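Two-component response regulator (Geobacillus stearothermophilus, PDB 6SWI) probably binds DNA through its C-terminal AraC-type helix-turn-helix domain to control transcription of the arabinan utilization genes. Local coordinates at residues A[64-74]-A[102-113]. Residues are numbered along the deposited sequence; the frame is centred on the assembly and turned at random.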
ATOM      1  N   ALA A  64       3.838  -5.991   0.002  1.00  8.37           N
ATOM      2  CA  ALA A  64       4.645  -6.916   0.784  1.00 10.00           C
ATOM      3  C   ALA A  64       3.879  -8.200   1.059  1.00  9.17           C
ATOM      4  O   ALA A  64       4.432  -9.301   0.951  1.00  9.65           O
ATOM      5  CB  ALA A  64       5.071  -6.240   2.080  1.00 11.89           C
ATOM      6  N   GLU A  65       2.597  -8.079   1.399  1.00  8.85           N
ATOM      7  CA  GLU A  65       1.772  -9.261   1.617  1.00  9.99           C
ATOM      8  C   GLU A  65       1.720 -10.131   0.367  1.00  9.26           C
ATOM      9  O   GLU A  65       1.899 -11.354   0.440  1.00 10.53           O
ATOM     10  CB  GLU A  65       0.372  -8.820   2.028  1.00 12.72           C
ATOM     11  CG  GLU A  65      -0.627  -9.932   2.147  1.00 18.96           C
ATOM     12  CD  GLU A  65      -2.011  -9.386   2.370  1.00 24.03           C
ATOM     13  OE1 GLU A  65      -2.841  -9.487   1.444  1.00 23.28           O
ATOM     14  OE2 GLU A  65      -2.253  -8.841   3.465  1.00 26.54           O
ATOM     15  N   LEU A  66       1.474  -9.516  -0.793  1.00  8.08           N
ATOM     16  CA  LEU A  66       1.391 -10.281  -2.036  1.00  8.41           C
ATOM     17  C   LEU A  66       2.728 -10.907  -2.402  1.00  7.32           C
ATOM     18  O   LEU A  66       2.763 -12.008  -2.962  1.00  8.04           O
ATOM     19  CB  LEU A  66       0.895  -9.386  -3.171  1.00  8.43           C
ATOM     20  CG  LEU A  66      -0.562  -8.929  -3.054  1.00  9.51           C
ATOM     21  CD1 LEU A  66      -0.845  -7.845  -4.070  1.00 10.91           C
ATOM     22  CD2 LEU A  66      -1.508 -10.089  -3.244  1.00 12.17           C
ATOM     23  N   LEU A  67       3.836 -10.236  -2.097  1.00  7.08           N
ATOM     24  CA  LEU A  67       5.144 -10.801  -2.401  1.00  6.65           C
ATOM     25  C   LEU A  67       5.387 -12.078  -1.616  1.00  7.37           C
ATOM     26  O   LEU A  67       6.037 -13.000  -2.117  1.00  8.79           O
ATOM     27  CB  LEU A  67       6.248  -9.789  -2.085  1.00  7.03           C
ATOM     28  CG  LEU A  67       6.373  -8.638  -3.094  1.00  8.00           C
ATOM     29  CD1 LEU A  67       7.224  -7.522  -2.537  1.00  9.23           C
ATOM     30  CD2 LEU A  67       6.964  -9.128  -4.406  1.00  8.45           C
ATOM     31  N   LEU A  68       4.876 -12.159  -0.389  1.00  7.21           N
ATOM     32  CA  LEU A  68       5.151 -13.313   0.450  1.00  8.51           C
ATOM     33  C   LEU A  68       4.101 -14.403   0.332  1.00  8.14           C
ATOM     34  O   LEU A  68       4.418 -15.579   0.547  1.00 11.01           O
ATOM     35  CB  LEU A  68       5.262 -12.883   1.911  1.00  9.94           C
ATOM     36  CG  LEU A  68       6.366 -11.854   2.138  1.00 10.75           C
ATOM     37  CD1 LEU A  68       6.578 -11.607   3.625  1.00 13.36           C
ATOM     38  CD2 LEU A  68       7.679 -12.245   1.450  1.00 12.35           C
ATOM     39  N   SER A  69       2.863 -14.056  -0.001  1.00  8.38           N
ATOM     40  CA  SER A  69       1.765 -15.012   0.026  0.69  8.71           C
ATOM     41  C   SER A  69       1.305 -15.437  -1.355  1.00  9.63           C
ATOM     42  O   SER A  69       0.341 -16.191  -1.462  1.00 11.77           O
ATOM     43  CB  SER A  69       0.583 -14.435   0.800  0.69 11.48           C
ATOM     44  OG  SER A  69       0.031 -13.360   0.075  0.69 12.45           O
ATOM     45  N   THR A  70       1.961 -14.966  -2.405  1.00  9.01           N
ATOM     46  CA  THR A  70       1.673 -15.395  -3.762  1.00  9.08           C
ATOM     47  C   THR A  70       2.987 -15.479  -4.511  1.00  9.03           C
ATOM     48  O   THR A  70       4.019 -14.962  -4.070  1.00  9.66           O
ATOM     49  CB  THR A  70       0.784 -14.414  -4.550  1.00 10.06           C
ATOM     50  OG1 THR A  70       1.577 -13.315  -5.024  1.00  9.45           O
ATOM     51  CG2 THR A  70      -0.392 -13.905  -3.732  1.00 10.25           C
ATOM     52  N   GLU A  71       2.930 -16.110  -5.680  1.00  9.67           N
ATOM     53  CA  GLU A  71       4.048 -16.136  -6.608  1.00 10.87           C
ATOM     54  C   GLU A  71       3.806 -15.212  -7.795  1.00  9.84           C
ATOM     55  O   GLU A  71       4.396 -15.402  -8.860  1.00 12.20           O
ATOM     56  CB  GLU A  71       4.372 -17.573  -7.029  1.00 13.16           C
ATOM     57  CG  GLU A  71       4.825 -18.418  -5.837  1.00 15.72           C
ATOM     58  CD  GLU A  71       5.013 -19.887  -6.151  1.00 20.28           C
ATOM     59  OE1 GLU A  71       4.483 -20.364  -7.175  1.00 23.88           O
ATOM     60  OE2 GLU A  71       5.696 -20.572  -5.354  1.00 22.06           O
ATOM     61  N   LEU A  72       2.965 -14.197  -7.615  1.00  9.53           N
ATOM     62  CA  LEU A  72       2.673 -13.272  -8.696  1.00  9.43           C
ATOM     63  C   LEU A  72       3.944 -12.558  -9.138  1.00  8.75           C
ATOM     64  O   LEU A  72       4.772 -12.182  -8.296  1.00  8.44           O
ATOM     65  CB  LEU A  72       1.712 -12.188  -8.213  1.00  9.84           C
ATOM     66  CG  LEU A  72       0.258 -12.588  -7.997  1.00 10.57           C
ATOM     67  CD1 LEU A  72      -0.450 -11.507  -7.210  1.00 11.74           C
ATOM     68  CD2 LEU A  72      -0.436 -12.833  -9.319  1.00 13.06           C
ATOM     69  N   PRO A  73       4.107 -12.309 -10.433  1.00 10.31           N
ATOM     70  CA  PRO A  73       5.221 -11.472 -10.883  0.58 10.28           C
ATOM     71  C   PRO A  73       5.068 -10.054 -10.361  1.00  9.46           C
ATOM     72  O   PRO A  73       3.956  -9.579 -10.095  1.00  9.28           O
ATOM     73  CB  PRO A  73       5.095 -11.514 -12.409  0.58 12.22           C
ATOM     74  CG  PRO A  73       4.427 -12.826 -12.674  0.58 12.67           C
ATOM     75  CD  PRO A  73       3.448 -12.999 -11.557  0.58 11.84           C
ATOM     76  N   ILE A  74       6.203  -9.370 -10.239  1.00 10.10           N
ATOM     77  CA  ILE A  74       6.214  -8.020  -9.673  1.00 10.81           C
ATOM     78  C   ILE A  74       5.266  -7.089 -10.412  1.00 10.49           C
ATOM     79  O   ILE A  74       4.593  -6.259  -9.797  1.00 10.03           O
ATOM     80  CB  ILE A  74       7.642  -7.441  -9.665  1.00 13.97           C
ATOM     81  CG1 ILE A  74       8.621  -8.347  -8.931  1.00 19.08           C
ATOM     82  CG2 ILE A  74       7.641  -6.021  -9.113  1.00 15.24           C
ATOM     83  CD1 ILE A  74       8.148  -8.800  -7.635  1.00 18.46           C
ATOM     84  N   ASN A 102      12.332  -7.864  -5.227  1.00  7.64           N
ATOM     85  CA  ASN A 102      12.891  -9.205  -5.351  1.00  9.21           C
ATOM     86  C   ASN A 102      13.683  -9.604  -4.115  1.00  8.77           C
ATOM     87  O   ASN A 102      13.611 -10.757  -3.678  1.00 10.03           O
ATOM     88  CB  ASN A 102      13.748  -9.319  -6.609  1.00 11.14           C
ATOM     89  CG  ASN A 102      12.929  -9.695  -7.818  1.00 14.75           C
ATOM     90  OD1 ASN A 102      12.304 -10.759  -7.855  1.00 18.79           O
ATOM     91  ND2 ASN A 102      12.920  -8.822  -8.817  1.00 20.10           N
ATOM     92  N   GLN A 103      14.468  -8.685  -3.553  1.00  8.61           N
ATOM     93  CA  GLN A 103      15.210  -9.029  -2.350  1.00  9.95           C
ATOM     94  C   GLN A 103      14.291  -9.187  -1.146  1.00  8.70           C
ATOM     95  O   GLN A 103      14.588  -9.987  -0.250  1.00  9.38           O
ATOM     96  CB  GLN A 103      16.320  -8.015  -2.097  1.00 14.87           C
ATOM     97  CG  GLN A 103      17.561  -8.241  -2.961  1.00 21.50           C
ATOM     98  CD  GLN A 103      18.219  -9.581  -2.689  1.00 29.15           C
ATOM     99  OE1 GLN A 103      18.798 -10.194  -3.585  1.00 32.22           O
ATOM    100  NE2 GLN A 103      18.129 -10.041  -1.446  1.00 32.25           N
ATOM    101  N   TYR A 104      13.179  -8.451  -1.106  1.00  8.78           N
ATOM    102  CA  TYR A 104      12.176  -8.675  -0.067  1.00  8.16           C
ATOM    103  C   TYR A 104      11.717 -10.131  -0.080  1.00  8.43           C
ATOM    104  O   TYR A 104      11.675 -10.800   0.961  1.00  9.31           O
ATOM    105  CB  TYR A 104      11.002  -7.706  -0.277  1.00  9.20           C
ATOM    106  CG  TYR A 104      10.034  -7.675   0.883  1.00  8.92           C
ATOM    107  CD1 TYR A 104      10.248  -6.831   1.968  1.00  9.77           C
ATOM    108  CD2 TYR A 104       8.904  -8.475   0.890  1.00  9.64           C
ATOM    109  CE1 TYR A 104       9.368  -6.798   3.034  1.00 10.42           C
ATOM    110  CE2 TYR A 104       8.018  -8.454   1.964  1.00 10.32           C
ATOM    111  CZ  TYR A 104       8.262  -7.615   3.029  1.00 11.12           C
ATOM    112  OH  TYR A 104       7.404  -7.590   4.109  1.00 13.16           O
ATOM    113  N   ARG A 105      11.417 -10.654  -1.269  1.00  9.11           N
ATOM    114  CA  ARG A 105      11.046 -12.058  -1.400  1.00 10.72           C
ATOM    115  C   ARG A 105      12.182 -12.989  -1.009  1.00 10.51           C
ATOM    116  O   ARG A 105      11.978 -13.940  -0.250  1.00 12.51           O
ATOM    117  CB  ARG A 105      10.668 -12.341  -2.843  1.00 13.50           C
ATOM    118  CG  ARG A 105       9.220 -12.263  -3.086  1.00 13.36           C
ATOM    119  CD  ARG A 105       8.872 -12.657  -4.488  1.00 11.78           C
ATOM    120  NE  ARG A 105       7.433 -12.805  -4.564  1.00  8.63           N
ATOM    121  CZ  ARG A 105       6.716 -12.653  -5.662  1.00  7.80           C
ATOM    122  NH1 ARG A 105       7.297 -12.312  -6.811  1.00 10.03           N
ATOM    123  NH2 ARG A 105       5.409 -12.817  -5.592  1.00  8.97           N
ATOM    124  N   ARG A 106      13.377 -12.769  -1.558  1.00 10.30           N
ATOM    125  CA  ARG A 106      14.470 -13.698  -1.297  0.50 11.33           C
ATOM    126  C   ARG A 106      14.748 -13.824   0.196  1.00 11.00           C
ATOM    127  O   ARG A 106      15.054 -14.918   0.687  1.00 12.43           O
ATOM    128  CB  ARG A 106      15.722 -13.278  -2.063  0.50 12.95           C
ATOM    129  CG  ARG A 106      15.591 -13.474  -3.564  0.50 13.75           C
ATOM    130  CD  ARG A 106      16.904 -13.226  -4.287  0.50 15.99           C
ATOM    131  NE  ARG A 106      17.881 -14.281  -4.052  0.50 18.17           N
ATOM    132  CZ  ARG A 106      17.969 -15.390  -4.778  0.50 19.47           C
ATOM    133  NH1 ARG A 106      17.131 -15.591  -5.784  0.50 18.46           N
ATOM    134  NH2 ARG A 106      18.891 -16.299  -4.495  0.50 20.92           N
ATOM    135  N   THR A 107      14.624 -12.728   0.938  1.00  9.73           N
ATOM    136  CA  THR A 107      14.924 -12.804   2.359  0.51  9.74           C
ATOM    137  C   THR A 107      13.771 -13.370   3.177  1.00  9.67           C
ATOM    138  O   THR A 107      14.020 -14.027   4.196  1.00 11.18           O
ATOM    139  CB  THR A 107      15.352 -11.441   2.896  0.51 10.52           C
ATOM    140  OG1 THR A 107      14.343 -10.465   2.606  0.51 10.44           O
ATOM    141  CG2 THR A 107      16.667 -11.033   2.259  0.51 11.66           C
ATOM    142  N   ARG A 108      12.525 -13.162   2.753  1.00  8.29           N
ATOM    143  CA  ARG A 108      11.382 -13.437   3.612  1.00  8.43           C
ATOM    144  C   ARG A 108      10.473 -14.570   3.170  1.00  8.85           C
ATOM    145  O   ARG A 108       9.750 -15.115   4.011  1.00  9.78           O
ATOM    146  CB  ARG A 108      10.531 -12.172   3.762  1.00  8.82           C
ATOM    147  CG  ARG A 108      11.260 -11.058   4.487  1.00  8.53           C
ATOM    148  CD  ARG A 108      10.589  -9.738   4.227  1.00  9.26           C
ATOM    149  NE  ARG A 108      11.157  -8.630   4.991  1.00  9.00           N
ATOM    150  CZ  ARG A 108      12.309  -8.035   4.701  1.00 11.43           C
ATOM    151  NH1 ARG A 108      13.042  -8.451   3.677  1.00 13.05           N
ATOM    152  NH2 ARG A 108      12.730  -7.020   5.440  1.00 14.23           N
ATOM    153  N   MET A 109      10.481 -14.940   1.899  1.00  9.44           N
ATOM    154  CA  MET A 109       9.484 -15.879   1.415  0.62 11.35           C
ATOM    155  C   MET A 109       9.891 -17.319   1.716  1.00 11.75           C
ATOM    156  O   MET A 109      11.061 -17.639   1.943  1.00 14.57           O
ATOM    157  CB  MET A 109       9.254 -15.685  -0.087  0.62 15.84           C
ATOM    158  CG  MET A 109       7.940 -16.247  -0.623  0.62 23.77           C
ATOM    159  SD  MET A 109       7.827 -16.153  -2.421  0.62 29.48           S
ATOM    160  CE  MET A 109       9.546 -16.395  -2.861  0.62 27.67           C
ATOM    161  N   ILE A 110       8.885 -18.187   1.746  1.00 12.10           N
ATOM    162  CA  ILE A 110       9.095 -19.625   1.836  1.00 12.27           C
ATOM    163  C   ILE A 110       7.959 -20.300   1.086  1.00 11.40           C
ATOM    164  O   ILE A 110       6.831 -19.801   1.045  1.00 13.36           O
ATOM    165  CB  ILE A 110       9.197 -20.118   3.299  1.00 15.03           C
ATOM    166  CG1 ILE A 110       9.766 -21.538   3.342  1.00 17.80           C
ATOM    167  CG2 ILE A 110       7.845 -20.053   3.994  1.00 15.62           C
ATOM    168  CD1 ILE A 110      10.299 -21.935   4.687  1.00 19.44           C
ATOM    169  N   SER A 111       8.262 -21.439   0.473  1.00 11.25           N
ATOM    170  CA  SER A 111       7.257 -22.211  -0.250  0.52 11.77           C
ATOM    171  C   SER A 111       6.542 -23.120   0.744  1.00 11.26           C
ATOM    172  O   SER A 111       7.142 -24.056   1.283  1.00 13.78           O
ATOM    173  CB  SER A 111       7.913 -23.016  -1.367  0.52 13.92           C
ATOM    174  OG  SER A 111       8.372 -22.148  -2.387  0.52 13.75           O
ATOM    175  N   GLU A 112       5.255 -22.846   0.987  1.00 11.04           N
ATOM    176  CA  GLU A 112       4.491 -23.610   1.971  1.00 11.06           C
ATOM    177  C   GLU A 112       4.128 -24.999   1.476  1.00 10.42           C
ATOM    178  O   GLU A 112       3.805 -25.864   2.293  1.00 12.25           O
ATOM    179  CB  GLU A 112       3.190 -22.888   2.327  1.00 13.85           C
ATOM    180  CG  GLU A 112       3.380 -21.484   2.866  1.00 19.05           C
ATOM    181  CD  GLU A 112       3.696 -21.454   4.344  1.00 25.64           C
ATOM    182  OE1 GLU A 112       3.696 -22.528   4.981  1.00 26.44           O
ATOM    183  OE2 GLU A 112       3.962 -20.352   4.862  1.00 28.99           O
ATOM    184  N   TYR A 113       4.175 -25.232   0.169  1.00 10.75           N
ATOM    185  CA  TYR A 113       3.757 -26.494  -0.416  1.00 10.64           C
ATOM    186  C   TYR A 113       4.907 -27.482  -0.569  1.00 11.10           C
ATOM    187  O   TYR A 113       4.721 -28.541  -1.168  1.00 13.26           O
ATOM    188  CB  TYR A 113       3.070 -26.247  -1.764  1.00 11.53           C
ATOM    189  CG  TYR A 113       3.864 -25.403  -2.728  1.00 11.05           C
ATOM    190  CD1 TYR A 113       4.859 -25.968  -3.511  1.00 12.85           C
ATOM    191  CD2 TYR A 113       3.612 -24.043  -2.872  1.00 13.05           C
ATOM    192  CE1 TYR A 113       5.588 -25.212  -4.403  1.00 14.55           C
ATOM    193  CE2 TYR A 113       4.337 -23.273  -3.762  1.00 14.06           C
ATOM    194  CZ  TYR A 113       5.328 -23.865  -4.525  1.00 14.71           C
ATOM    195  OH  TYR A 113       6.064 -23.112  -5.420  1.00 17.71           O
TER
HETATM  196  O   HOH W   1       4.670 -18.356   0.606  1.00 10.92           O
HETATM  197  O   HOH W   2       6.389 -16.635   2.114  1.00 15.93           O
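R105 reaches from helix 101-108 to the end of helix 51-69 and binds the backbone where that helix gives way to a loop. The contact lies in the AraC-type DNA-binding domain. It ties the last helix of the domain to the long helix 51-69 and to the loop leading into helix 74-80, the start of the second helix-turn-helix. R105 NE donates to L67 O at 2.8 Å, in the carbonyl plane and on a lone pair. The end of the guanidinium then clasps one atom: NH1 and NH2 both donate to L72 O, at 2.9 and 2.8 Å. NH2 also makes a weak bond to T70 O. The chain is extended from CG to NE, and this lets NE meet the last turn of the helix while NH1 and NH2 reach the loop after it. L67 CD2 lies over the centre of one guanidinium face, 3.7 Å above its plane. A leucine in place of R105 would probably leave the carbonyls of L67, T70 and L72 without these donors and the 70-73 loop less firmly held to helix 101-108.

L68 and Y104 carry most of the apolar part. L68 crosses the Y104 side chain at about a right angle, with CG 3.8 Å from CE2. L68 CD2 also rests against R108 CB. Y104 holds CG anti to the backbone N (chi1 -169°), which turns the ring to helix 51-69, where A64 CB also touches it. F93 of helix 86-97 meets the ring edge-to-face. Past the ends of both helices, Y113 OH donates to the syn lone pair of E71 OE2 at 2.6 Å, and that oxygen lies in the plane of the tyrosine ring.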